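PDB 4L6D: 5-carboxyvanillate decarboxylase, which probably removes the 5-carboxyl group of 5-carboxyvanillate to give vanillate, and holds manganese and vanillic acid within an amidohydrolase-type barrel. Local coordinates for residues 21-26 with 81-86; 37-42 with 48-53; 58-63 with 70-75; 143-148 with 199-204. One frame throughout, in Å; residues are numbered along the deposited sequence. Where two conformers were deposited one is given.

In the fold
All four contacts sit at or around the amidohydrolase barrel, whose pocket holds manganese and vanillic acid. Contacts 1 and 2 lie side by side, centres 14 Å apart, and are joined by a salt bridge from R25 NH2 to D42 OD1 (3.0 Å). Contact 2 comes close to the pocket: the side chain of M49 is about 6 Å from a bound vanillic acid. R52 and E59 tie it to contact 3 by a salt bridge, and there R60 reaches across to the second barrel strand. Contact 4 lies across the chain's centre from contact 3, the two centres 26 Å apart; it meets contact 1 through Q82, whose OE1 is 2.9 Å from N144 N.

Contact 1. Residues 21-26 with 81-86; sequences RAHSRT and VQMFDA
H23 of helix 14-23 pushes its imidazole against M83 and F84. CG stands anti to the backbone N (chi1 -159°), which carries the ring away from its own helix and toward the 81-86 loop. M83 crosses it at about a right angle. Its CB lies over one face, offset toward the rim, while the chain bends at chi3 (76°) and brings CE to 4.0 Å from H23 NE2. The sulfur stays oblique to the ring, SD 5.1 Å from its centroid. The M83 carbonyl joins in, with its O 3.5 Å from H23 CE1. F84 adds an offset edge-to-face stack, its edge toward the imidazole face, planes at 80°. On the face opposite M83 CB sits T26 OG1, above the ring centre and itself bonded to H23 O. NE2 is hydrogen-bonded to D28 OD2. With an alanine here, D28 OD2 would probably lose this partner, and M83 and F84 the ring they pack on. The arrangement is that of a beta-alpha loop, between strand 71-76 and helix 86-106, packed by helix 14-23 at the C-terminal end of the barrel strands, the end that carries the active site in this fold.

Contact 2. Residues 37-42 with 48-53; sequences RDVYGD and AMIGRL
V39 and I50 form the middle of the apolar contact between helix 33-40 and helix 49-54, with V39 CG1 3.9 Å from I50 CG1. That same V39 methyl reaches M49 CB at 4.1 Å, and V39 CG2 lies against the CB and CG of M49, so the valine's two branches share the start of the methionine side chain. Farther out, M49 bends at chi2 and chi3 and its end leads away from V39. The Y40 ring adds a second surface. Its CD1 meets I50 CD1 at 3.9 Å, approached obliquely, and its face is covered from within its own segment by V39 CG1, over the ring centre. With CG anti to the carbonyl carbon (chi1 -53°), the ring swings toward the second helix, and its hydroxyl comes to 3.8 Å from L53 CD1.

The polar part runs through one water, which donates to V39 O at 2.8 Å and accepts from I50 N at 3.0 Å. It links a carbonyl of helix 33-40 to an amide of helix 49-54. I50 CD1 also presses on this carbonyl, 3.3 Å from V39 O.

Beyond the pair, L20 of helix 14-23 touches Y40, and V17 and R21 touch I50. Both helices precede barrel strand 71-76 and flank the active site, the M49 side chain about 6 Å from a bound vanillic acid. The chemistry is that of a small hydrocarbon core joining two successive helices, while the water at its border satisfies V39 O and I50 N and probably steadies their spacing.

Contact 3. Residues 58-63 with 70-75; sequences GERLAE and DMHLLS
In the amidohydrolase barrel, helix 59-67 leads into strand 71-76, the second strand of the parallel sheet, and this contact is where an arginine of the helix spans the gap to that strand. R60 reaches from the first turn of the helix to H72 and L74, two strand residues whose side chains project on the same side. Its CG is anti to the backbone N (chi1 -177°) and the chain runs extended until it bends at chi3, which turns the guanidinium past the imidazole. The aliphatic part does much of the touching: R60 CG is 3.6 Å from H72 CE1, and CD is 3.5 Å from H72 ND1. L74 covers the guanidinium from one face, with CD2 3.5 Å from R60 NH1.

The principal polar partner of R60 lies outside the pair, A10 O on strand 5-11, which accepts from NH2. R60 thus connects the helix to two neighbouring strands of the barrel. M303 of helix 303-311 touches both R60 and H72 and helps enclose them. A leucine in place of R60 would probably leave A10 O and H72 ND1 without this donor and take away the flat group that L74 packs on. Between arginine and histidine the planes stand 82° apart, yet each group meets the other at its edge and in plane: R60 NH1 gives a weak but nearly straight hydrogen bond to H72 ND1, 3.3 Å long with an N-H...N angle of 166°.

Contact 4. Residues 143-148 with 199-204; sequences INSHTN and GIETST
E201 of helix 197-211 points its carboxylate at the loop leaving strand 140-144, and one oxygen makes both hydrogen bonds across the contact. E201 CG is anti to the backbone N and the chain bends at chi2 (67°), which sets OE2 between the S145 hydroxyl and the next amide. S145 OG donates to E201 OE2 at 2.7 Å, approaching on the anti side and 32° out of the carboxylate plane. H146 N donates to that oxygen at 3.2 Å, coming in nearly along its C-O axis, so OE2 is gripped by two donors. The imidazole of H146 crosses the glutamate at about a right angle, ring and carboxylate planes 75° apart, and OE2 lies at the ring edge, 3.4 Å from H146 CD2. The far side of the ring is tied by ND1 to D149 N, while E201 OE1 is held by Y151 OH and S179 N. Both carboxylate oxygens are thus satisfied in a buried setting, which would be consistent with a charged glutamate. The arrangement is that of a loop leaving a barrel strand and hydrogen-bonded to a glutamate of helix 197-211, beside H174, a manganese ligand of the amidohydrolase site.

Contact 1. Residues 21-26 with 81-86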
loop_
_atom_site.group_PDB
_atom_site.type_symbol
_atom_site.label_atom_id
_atom_site.label_comp_id
_atom_site.label_asym_id
_atom_site.label_seq_id
_atom_site.Cartn_x
_atom_site.Cartn_y
_atom_site.Cartn_z
ATOM N N ARG A 21 7.906 -6.378 29.247
ATOM C CA ARG A 21 7.347 -5.667 30.400
ATOM C C ARG A 21 8.298 -4.562 30.864
ATOM O O ARG A 21 7.888 -3.416 31.063
ATOM C CB ARG A 21 7.056 -6.622 31.567
ATOM C CG ARG A 21 5.863 -7.557 31.345
ATOM C CD ARG A 21 5.206 -7.914 32.688
ATOM N NE ARG A 21 4.081 -8.835 32.533
ATOM C CZ ARG A 21 4.158 -10.145 32.741
ATOM N NH1 ARG A 21 5.307 -10.690 33.116
ATOM N NH2 ARG A 21 3.086 -10.914 32.576
ATOM N N ALA A 22 9.574 -4.905 31.022
ATOM C CA ALA A 22 10.568 -3.913 31.411
ATOM C C ALA A 22 10.714 -2.840 30.329
ATOM O O ALA A 22 10.785 -1.644 30.635
ATOM C CB ALA A 22 11.910 -4.575 31.700
ATOM N N HIS A 23 10.754 -3.254 29.068
ATOM C CA HIS A 23 10.899 -2.287 27.993
ATOM C C HIS A 23 9.744 -1.287 27.949
ATOM O O HIS A 23 9.940 -0.112 27.606
ATOM C CB HIS A 23 11.023 -2.968 26.637
ATOM C CG HIS A 23 11.647 -2.090 25.606
ATOM N ND1 HIS A 23 13.010 -1.915 25.522
ATOM C CD2 HIS A 23 11.101 -1.295 24.656
ATOM C CE1 HIS A 23 13.279 -1.071 24.540
ATOM N NE2 HIS A 23 12.138 -0.677 24.003
ATOM N N SER A 24 8.547 -1.759 28.305
ATOM C CA SER A 24 7.333 -0.937 28.259
ATOM C C SER A 24 7.412 0.300 29.148
ATOM O O SER A 24 6.662 1.253 28.944
ATOM C CB SER A 24 6.097 -1.763 28.648
ATOM O OG SER A 24 5.995 -1.933 30.056
ATOM N N ARG A 25 8.315 0.275 30.128
ATOM C CA ARG A 25 8.456 1.371 31.089
ATOM C C ARG A 25 9.452 2.429 30.626
ATOM O O ARG A 25 9.586 3.478 31.262
ATOM C CB ARG A 25 8.879 0.826 32.461
ATOM C CG ARG A 25 7.942 -0.246 32.994
ATOM C CD ARG A 25 8.443 -0.873 34.288
ATOM N NE ARG A 25 7.564 -1.972 34.672
ATOM C CZ ARG A 25 7.977 -3.196 34.977
ATOM N NH1 ARG A 25 9.273 -3.481 34.981
ATOM N NH2 ARG A 25 7.087 -4.131 35.287
ATOM N N THR A 26 10.156 2.153 29.530
ATOM C CA THR A 26 11.201 3.061 29.056
ATOM C C THR A 26 10.656 4.163 28.156
ATOM O O THR A 26 9.471 4.170 27.810
ATOM C CB THR A 26 12.314 2.323 28.301
ATOM O OG1 THR A 26 11.805 1.823 27.060
ATOM C CG2 THR A 26 12.859 1.170 29.145
ATOM N N VAL A 81 12.504 -9.811 19.156
ATOM C CA VAL A 81 13.581 -9.339 20.020
ATOM C C VAL A 81 14.229 -8.075 19.478
ATOM O O VAL A 81 15.280 -7.649 19.959
ATOM C CB VAL A 81 14.689 -10.415 20.219
ATOM C CG1 VAL A 81 14.100 -11.684 20.837
ATOM C CG2 VAL A 81 15.401 -10.723 18.901
ATOM N N GLN A 82 13.582 -7.471 18.490
ATOM C CA GLN A 82 14.190 -6.377 17.741
ATOM C C GLN A 82 14.218 -5.027 18.439
ATOM O O GLN A 82 14.947 -4.137 18.010
ATOM C CB GLN A 82 13.527 -6.252 16.373
ATOM C CG GLN A 82 13.840 -7.422 15.458
ATOM C CD GLN A 82 12.795 -7.572 14.386
ATOM O OE1 GLN A 82 11.951 -8.472 14.443
ATOM N NE2 GLN A 82 12.837 -6.682 13.396
ATOM N N MET A 83 13.442 -4.863 19.509
ATOM C CA MET A 83 13.459 -3.585 20.226
ATOM C C MET A 83 14.587 -3.457 21.251
ATOM O O MET A 83 14.868 -2.360 21.727
ATOM C CB MET A 83 12.127 -3.313 20.922
ATOM C CG MET A 83 10.951 -3.271 19.970
ATOM S SD MET A 83 9.460 -2.648 20.748
ATOM C CE MET A 83 9.824 -0.892 20.803
ATOM N N PHE A 84 15.220 -4.576 21.597
ATOM C CA PHE A 84 16.231 -4.602 22.648
ATOM C C PHE A 84 17.607 -4.181 22.134
ATOM O O PHE A 84 17.842 -4.124 20.927
ATOM C CB PHE A 84 16.320 -6.013 23.251
ATOM C CG PHE A 84 14.993 -6.571 23.698
ATOM C CD1 PHE A 84 14.172 -5.852 24.546
ATOM C CD2 PHE A 84 14.565 -7.816 23.262
ATOM C CE1 PHE A 84 12.952 -6.364 24.952
ATOM C CE2 PHE A 84 13.342 -8.331 23.668
ATOM C CZ PHE A 84 12.535 -7.600 24.516
ATOM N N ASP A 85 18.532 -3.903 23.045
ATOM C CA ASP A 85 19.910 -3.689 22.618
ATOM C C ASP A 85 20.465 -4.986 22.027
ATOM O O ASP A 85 19.854 -6.052 22.167
ATOM C CB ASP A 85 20.786 -3.180 23.762
ATOM C CG ASP A 85 20.827 -4.131 24.941
ATOM O OD1 ASP A 85 21.284 -5.279 24.775
ATOM O OD2 ASP A 85 20.426 -3.720 26.051
ATOM N N ALA A 86 21.610 -4.895 21.361
ATOM C CA ALA A 86 22.147 -6.042 20.626
ATOM C C ALA A 86 22.390 -7.285 21.492
ATOM O O ALA A 86 21.972 -8.381 21.120
ATOM C CB ALA A 86 23.419 -5.648 19.887
#

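Contact 2. Residues 37-42 with 48-53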
loop_
_atom_site.group_PDB
_atom_site.type_symbol
_atom_site.label_atom_id
_atom_site.label_comp_id
_atom_site.label_asym_id
_atom_site.label_seq_id
_atom_site.Cartn_x
_atom_site.Cartn_y
_atom_site.Cartn_z
ATOM N N ARG A 37 2.921 -1.291 25.225
ATOM C CA ARG A 37 2.205 -0.867 26.425
ATOM C C ARG A 37 0.827 -1.522 26.550
ATOM O O ARG A 37 0.421 -1.892 27.662
ATOM C CB ARG A 37 2.102 0.654 26.494
ATOM C CG ARG A 37 3.438 1.329 26.757
ATOM C CD ARG A 37 3.237 2.810 27.025
ATOM N NE ARG A 37 4.355 3.620 26.546
ATOM C CZ ARG A 37 4.345 4.311 25.409
ATOM N NH1 ARG A 37 3.274 4.303 24.625
ATOM N NH2 ARG A 37 5.408 5.024 25.060
ATOM N N ASP A 38 0.118 -1.683 25.429
ATOM C CA ASP A 38 -1.219 -2.272 25.469
ATOM C C ASP A 38 -1.189 -3.723 25.926
ATOM O O ASP A 38 -2.104 -4.185 26.602
ATOM C CB ASP A 38 -1.904 -2.193 24.101
ATOM C CG ASP A 38 -2.489 -0.822 23.812
ATOM O OD1 ASP A 38 -2.509 0.037 24.720
ATOM O OD2 ASP A 38 -2.927 -0.608 22.657
ATOM N N VAL A 39 -0.137 -4.442 25.556
ATOM C CA VAL A 39 -0.064 -5.869 25.849
ATOM C C VAL A 39 0.856 -6.201 27.031
ATOM O O VAL A 39 0.493 -7.003 27.890
ATOM C CB VAL A 39 0.368 -6.665 24.594
ATOM C CG1 VAL A 39 0.678 -8.137 24.931
ATOM C CG2 VAL A 39 -0.713 -6.584 23.534
ATOM N N TYR A 40 2.026 -5.567 27.086
ATOM C CA TYR A 40 3.057 -5.927 28.067
ATOM C C TYR A 40 3.249 -4.889 29.154
ATOM O O TYR A 40 4.077 -5.076 30.048
ATOM C CB TYR A 40 4.399 -6.166 27.364
ATOM C CG TYR A 40 4.322 -7.154 26.229
ATOM C CD1 TYR A 40 4.503 -8.519 26.457
ATOM C CD2 TYR A 40 4.055 -6.731 24.931
ATOM C CE1 TYR A 40 4.432 -9.434 25.409
ATOM C CE2 TYR A 40 3.977 -7.636 23.878
ATOM C CZ TYR A 40 4.167 -8.983 24.125
ATOM O OH TYR A 40 4.080 -9.860 23.072
ATOM N N GLY A 41 2.481 -3.804 29.086
ATOM C CA GLY A 41 2.623 -2.710 30.033
ATOM C C GLY A 41 2.038 -2.979 31.409
ATOM O O GLY A 41 1.265 -3.920 31.592
ATOM N N ASP A 42 2.399 -2.139 32.377
ATOM C CA ASP A 42 1.942 -2.323 33.752
ATOM C C ASP A 42 0.429 -2.195 33.901
ATOM O O ASP A 42 -0.166 -2.792 34.791
ATOM C CB ASP A 42 2.642 -1.335 34.686
ATOM C CG ASP A 42 4.107 -1.659 34.875
ATOM O OD1 ASP A 42 4.473 -2.837 34.691
ATOM O OD2 ASP A 42 4.886 -0.742 35.209
ATOM N N ALA A 48 -5.576 -9.814 28.393
ATOM C CA ALA A 48 -5.666 -11.258 28.158
ATOM C C ALA A 48 -4.618 -11.752 27.170
ATOM O O ALA A 48 -4.366 -12.956 27.057
ATOM C CB ALA A 48 -7.058 -11.625 27.656
ATOM N N MET A 49 -4.010 -10.825 26.441
ATOM C CA MET A 49 -3.196 -11.223 25.301
ATOM C C MET A 49 -1.925 -12.012 25.643
ATOM O O MET A 49 -1.590 -12.959 24.939
ATOM C CB MET A 49 -2.888 -10.016 24.416
ATOM C CG MET A 49 -2.258 -10.380 23.087
ATOM S SD MET A 49 -3.293 -11.448 22.055
ATOM C CE MET A 49 -4.444 -10.276 21.347
ATOM N N ILE A 50 -1.205 -11.634 26.696
ATOM C CA ILE A 50 -0.013 -12.406 27.072
ATOM C C ILE A 50 -0.347 -13.881 27.293
ATOM O O ILE A 50 0.353 -14.761 26.800
ATOM C CB ILE A 50 0.701 -11.824 28.308
ATOM C CG1 ILE A 50 1.431 -10.538 27.926
ATOM C CG2 ILE A 50 1.683 -12.844 28.905
ATOM C CD1 ILE A 50 1.932 -9.746 29.093
ATOM N N GLY A 51 -1.431 -14.143 28.012
ATOM C CA GLY A 51 -1.842 -15.512 28.270
ATOM C C GLY A 51 -2.176 -16.266 26.993
ATOM O O GLY A 51 -1.778 -17.424 26.830
ATOM N N ARG A 52 -2.897 -15.617 26.084
ATOM C CA ARG A 52 -3.293 -16.264 24.839
ATOM C C ARG A 52 -2.112 -16.528 23.906
ATOM O O ARG A 52 -2.062 -17.558 23.233
ATOM C CB ARG A 52 -4.413 -15.466 24.164
ATOM C CG ARG A 52 -5.607 -15.296 25.120
ATOM C CD ARG A 52 -6.840 -14.731 24.462
ATOM N NE ARG A 52 -7.285 -15.594 23.380
ATOM C CZ ARG A 52 -7.292 -15.221 22.109
ATOM N NH1 ARG A 52 -6.907 -13.994 21.787
ATOM N NH2 ARG A 52 -7.691 -16.065 21.169
ATOM N N LEU A 53 -1.156 -15.606 23.889
ATOM C CA LEU A 53 0.074 -15.789 23.125
ATOM C C LEU A 53 0.933 -16.908 23.706
ATOM O O LEU A 53 1.554 -17.685 22.965
ATOM C CB LEU A 53 0.883 -14.490 23.142
ATOM C CG LEU A 53 0.338 -13.362 22.260
ATOM C CD1 LEU A 53 0.953 -12.025 22.670
ATOM C CD2 LEU A 53 0.660 -13.646 20.799
HETATM O O HOH W 1 -1.554 -8.889 27.946
#

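Contact 3. Residues 58-63 with 70-75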
loop_
_atom_site.group_PDB
_atom_site.type_symbol
_atom_site.label_atom_id
_atom_site.label_comp_id
_atom_site.label_asym_id
_atom_site.label_seq_id
_atom_site.Cartn_x
_atom_site.Cartn_y
_atom_site.Cartn_z
ATOM N N GLY A 58 -3.285 -25.541 25.483
ATOM C CA GLY A 58 -4.579 -25.365 26.126
ATOM C C GLY A 58 -5.649 -24.878 25.155
ATOM O O GLY A 58 -6.070 -25.637 24.279
ATOM N N GLU A 59 -6.079 -23.627 25.311
ATOM C CA GLU A 59 -7.087 -23.029 24.436
ATOM C C GLU A 59 -6.727 -23.198 22.955
ATOM O O GLU A 59 -7.582 -23.547 22.136
ATOM C CB GLU A 59 -7.279 -21.540 24.767
ATOM C CG GLU A 59 -8.205 -20.771 23.803
ATOM C CD GLU A 59 -8.185 -19.258 24.032
ATOM O OE1 GLU A 59 -7.580 -18.807 25.031
ATOM O OE2 GLU A 59 -8.767 -18.516 23.207
ATOM N N ARG A 60 -5.459 -22.972 22.617
ATOM C CA ARG A 60 -5.046 -22.982 21.217
ATOM C C ARG A 60 -5.287 -24.354 20.586
ATOM O O ARG A 60 -5.867 -24.458 19.506
ATOM C CB ARG A 60 -3.575 -22.574 21.077
ATOM C CG ARG A 60 -3.084 -22.495 19.637
ATOM C CD ARG A 60 -1.564 -22.386 19.573
ATOM N NE ARG A 60 -1.044 -21.240 20.320
ATOM C CZ ARG A 60 -0.562 -20.127 19.773
ATOM N NH1 ARG A 60 -0.506 -19.974 18.447
ATOM N NH2 ARG A 60 -0.115 -19.161 20.566
ATOM N N LEU A 61 -4.838 -25.406 21.256
ATOM C CA LEU A 61 -5.028 -26.750 20.719
ATOM C C LEU A 61 -6.512 -27.146 20.714
ATOM O O LEU A 61 -6.977 -27.803 19.780
ATOM C CB LEU A 61 -4.201 -27.756 21.517
ATOM C CG LEU A 61 -4.040 -29.149 20.922
ATOM C CD1 LEU A 61 -3.444 -29.100 19.518
ATOM C CD2 LEU A 61 -3.157 -29.975 21.851
ATOM N N ALA A 62 -7.251 -26.750 21.747
ATOM C CA ALA A 62 -8.683 -27.041 21.787
ATOM C C ALA A 62 -9.393 -26.416 20.585
ATOM O O ALA A 62 -10.262 -27.040 19.972
ATOM C CB ALA A 62 -9.305 -26.557 23.103
ATOM N N GLU A 63 -9.015 -25.188 20.256
ATOM C CA GLU A 63 -9.613 -24.493 19.115
ATOM C C GLU A 63 -9.179 -25.124 17.793
ATOM O O GLU A 63 -9.971 -25.230 16.853
ATOM C CB GLU A 63 -9.238 -23.014 19.129
ATOM C CG GLU A 63 -10.024 -22.222 20.138
ATOM C CD GLU A 63 -11.401 -21.866 19.621
ATOM O OE1 GLU A 63 -11.481 -21.134 18.609
ATOM O OE2 GLU A 63 -12.399 -22.326 20.212
ATOM N N ASP A 70 -5.036 -28.850 11.432
ATOM C CA ASP A 70 -3.982 -29.826 11.671
ATOM C C ASP A 70 -2.786 -29.225 12.405
ATOM O O ASP A 70 -2.281 -29.813 13.357
ATOM C CB ASP A 70 -3.528 -30.445 10.343
ATOM C CG ASP A 70 -4.670 -31.094 9.578
ATOM O OD1 ASP A 70 -5.620 -30.382 9.168
ATOM O OD2 ASP A 70 -4.604 -32.324 9.367
ATOM N N MET A 71 -2.322 -28.065 11.952
ATOM C CA MET A 71 -1.106 -27.464 12.511
ATOM C C MET A 71 -1.112 -25.949 12.605
ATOM O O MET A 71 -1.757 -25.254 11.815
ATOM C CB MET A 71 0.121 -27.853 11.663
ATOM C CG MET A 71 0.372 -29.343 11.534
ATOM S SD MET A 71 1.905 -29.720 10.653
ATOM C CE MET A 71 3.089 -29.468 11.986
ATOM N N HIS A 72 -0.359 -25.452 13.581
ATOM C CA HIS A 72 0.109 -24.070 13.576
ATOM C C HIS A 72 1.599 -24.054 13.331
ATOM O O HIS A 72 2.355 -24.802 13.978
ATOM C CB HIS A 72 -0.105 -23.397 14.924
ATOM C CG HIS A 72 -1.487 -22.878 15.146
ATOM N ND1 HIS A 72 -1.775 -21.972 16.143
ATOM C CD2 HIS A 72 -2.659 -23.150 14.526
ATOM C CE1 HIS A 72 -3.065 -21.688 16.114
ATOM N NE2 HIS A 72 -3.628 -22.405 15.157
ATOM N N LEU A 73 2.017 -23.198 12.403
ATOM C CA LEU A 73 3.420 -22.794 12.282
ATOM C C LEU A 73 3.617 -21.587 13.188
ATOM O O LEU A 73 3.129 -20.487 12.898
ATOM C CB LEU A 73 3.751 -22.453 10.824
ATOM C CG LEU A 73 5.149 -21.907 10.544
ATOM C CD1 LEU A 73 6.233 -22.974 10.783
ATOM C CD2 LEU A 73 5.212 -21.361 9.112
ATOM N N LEU A 74 4.293 -21.818 14.306
ATOM C CA LEU A 74 4.436 -20.805 15.353
ATOM C C LEU A 74 5.584 -19.849 15.054
ATOM O O LEU A 74 6.599 -20.246 14.485
ATOM C CB LEU A 74 4.693 -21.479 16.702
ATOM C CG LEU A 74 3.664 -22.510 17.165
ATOM C CD1 LEU A 74 4.171 -23.267 18.394
ATOM C CD2 LEU A 74 2.333 -21.840 17.486
ATOM N N SER A 75 5.422 -18.596 15.477
ATOM C CA SER A 75 6.470 -17.583 15.363
ATOM C C SER A 75 6.425 -16.703 16.597
ATOM O O SER A 75 5.338 -16.343 17.062
ATOM C CB SER A 75 6.255 -16.731 14.100
ATOM O OG SER A 75 4.880 -16.387 13.929
#

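Contact 4. Residues 143-148 with 199-204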
loop_
_atom_site.group_PDB
_atom_site.type_symbol
_atom_site.label_atom_id
_atom_site.label_comp_id
_atom_site.label_asym_id
_atom_site.label_seq_id
_atom_site.Cartn_x
_atom_site.Cartn_y
_atom_site.Cartn_z
ATOM N N ILE A 143 11.122 -12.603 11.099
ATOM C CA ILE A 143 11.617 -11.319 11.571
ATOM C C ILE A 143 10.497 -10.298 11.335
ATOM O O ILE A 143 9.669 -10.479 10.437
ATOM C CB ILE A 143 12.948 -10.926 10.867
ATOM C CG1 ILE A 143 13.752 -9.949 11.737
ATOM C CG2 ILE A 143 12.686 -10.358 9.477
ATOM C CD1 ILE A 143 14.270 -10.576 13.055
ATOM N N ASN A 144 10.454 -9.241 12.139
ATOM C CA ASN A 144 9.351 -8.278 12.083
ATOM C C ASN A 144 9.752 -6.953 11.467
ATOM O O ASN A 144 10.268 -6.075 12.152
ATOM C CB ASN A 144 8.765 -8.074 13.479
ATOM C CG ASN A 144 8.455 -9.388 14.141
ATOM O OD1 ASN A 144 7.481 -10.055 13.774
ATOM N ND2 ASN A 144 9.313 -9.816 15.065
ATOM N N SER A 145 9.485 -6.824 10.171
ATOM C CA SER A 145 9.940 -5.720 9.333
ATOM C C SER A 145 11.249 -5.078 9.823
ATOM O O SER A 145 12.221 -5.796 10.023
ATOM C CB SER A 145 8.822 -4.712 9.085
ATOM O OG SER A 145 9.106 -3.977 7.913
ATOM N N HIS A 146 11.268 -3.769 10.058
ATOM C CA HIS A 146 12.519 -3.043 10.269
ATOM C C HIS A 146 13.276 -3.428 11.535
ATOM O O HIS A 146 12.701 -3.937 12.488
ATOM C CB HIS A 146 12.275 -1.526 10.264
ATOM C CG HIS A 146 11.775 -0.976 11.566
ATOM N ND1 HIS A 146 12.622 -0.591 12.587
ATOM C CD2 HIS A 146 10.518 -0.738 12.011
ATOM C CE1 HIS A 146 11.906 -0.133 13.600
ATOM N NE2 HIS A 146 10.626 -0.217 13.279
ATOM N N THR A 147 14.579 -3.178 11.524
ATOM C CA THR A 147 15.364 -3.191 12.752
ATOM C C THR A 147 16.152 -1.897 12.838
ATOM O O THR A 147 16.799 -1.491 11.871
ATOM C CB THR A 147 16.332 -4.391 12.820
ATOM O OG1 THR A 147 15.583 -5.604 12.699
ATOM C CG2 THR A 147 17.094 -4.402 14.159
ATOM N N ASN A 148 16.072 -1.242 13.992
ATOM C CA ASN A 148 16.767 0.024 14.221
ATOM C C ASN A 148 16.390 1.091 13.193
ATOM O O ASN A 148 17.185 1.963 12.862
ATOM C CB ASN A 148 18.288 -0.176 14.287
ATOM C CG ASN A 148 18.704 -1.096 15.418
ATOM O OD1 ASN A 148 18.055 -1.145 16.463
ATOM N ND2 ASN A 148 19.795 -1.823 15.218
ATOM N N GLY A 199 0.846 -2.877 7.071
ATOM C CA GLY A 199 0.989 -3.167 5.654
ATOM C C GLY A 199 1.906 -2.200 4.937
ATOM O O GLY A 199 2.684 -2.601 4.069
ATOM N N ILE A 200 1.818 -0.926 5.287
ATOM C CA ILE A 200 2.677 0.074 4.658
ATOM C C ILE A 200 4.147 -0.138 5.034
ATOM O O ILE A 200 5.030 -0.121 4.170
ATOM C CB ILE A 200 2.240 1.497 5.027
ATOM C CG1 ILE A 200 0.791 1.760 4.595
ATOM C CG2 ILE A 200 3.189 2.508 4.398
ATOM C CD1 ILE A 200 0.542 1.520 3.112
ATOM N N GLU A 201 4.397 -0.365 6.319
ATOM C CA GLU A 201 5.741 -0.635 6.813
ATOM C C GLU A 201 6.377 -1.853 6.141
ATOM O O GLU A 201 7.505 -1.770 5.632
ATOM C CB GLU A 201 5.674 -0.813 8.340
ATOM C CG GLU A 201 6.834 -1.570 8.975
ATOM C CD GLU A 201 8.162 -0.839 8.894
ATOM O OE1 GLU A 201 8.186 0.403 8.715
ATOM O OE2 GLU A 201 9.186 -1.542 8.998
ATOM N N THR A 202 5.634 -2.960 6.106
ATOM C CA THR A 202 6.182 -4.237 5.659
ATOM C C THR A 202 6.355 -4.271 4.142
ATOM O O THR A 202 7.383 -4.740 3.639
ATOM C CB THR A 202 5.292 -5.395 6.134
ATOM O OG1 THR A 202 5.055 -5.242 7.539
ATOM C CG2 THR A 202 5.981 -6.739 5.915
ATOM N N SER A 203 5.357 -3.766 3.414
ATOM C CA SER A 203 5.451 -3.720 1.959
ATOM C C SER A 203 6.577 -2.799 1.518
ATOM O O SER A 203 7.294 -3.110 0.566
ATOM C CB SER A 203 4.131 -3.297 1.299
ATOM O OG SER A 203 3.729 -2.001 1.714
ATOM N N THR A 204 6.741 -1.665 2.191
ATOM C CA THR A 204 7.813 -0.743 1.807
ATOM C C THR A 204 9.193 -1.370 2.017
ATOM O O THR A 204 10.076 -1.217 1.184
ATOM C CB THR A 204 7.674 0.605 2.525
ATOM O OG1 THR A 204 6.427 1.212 2.146
ATOM C CG2 THR A 204 8.814 1.544 2.159
#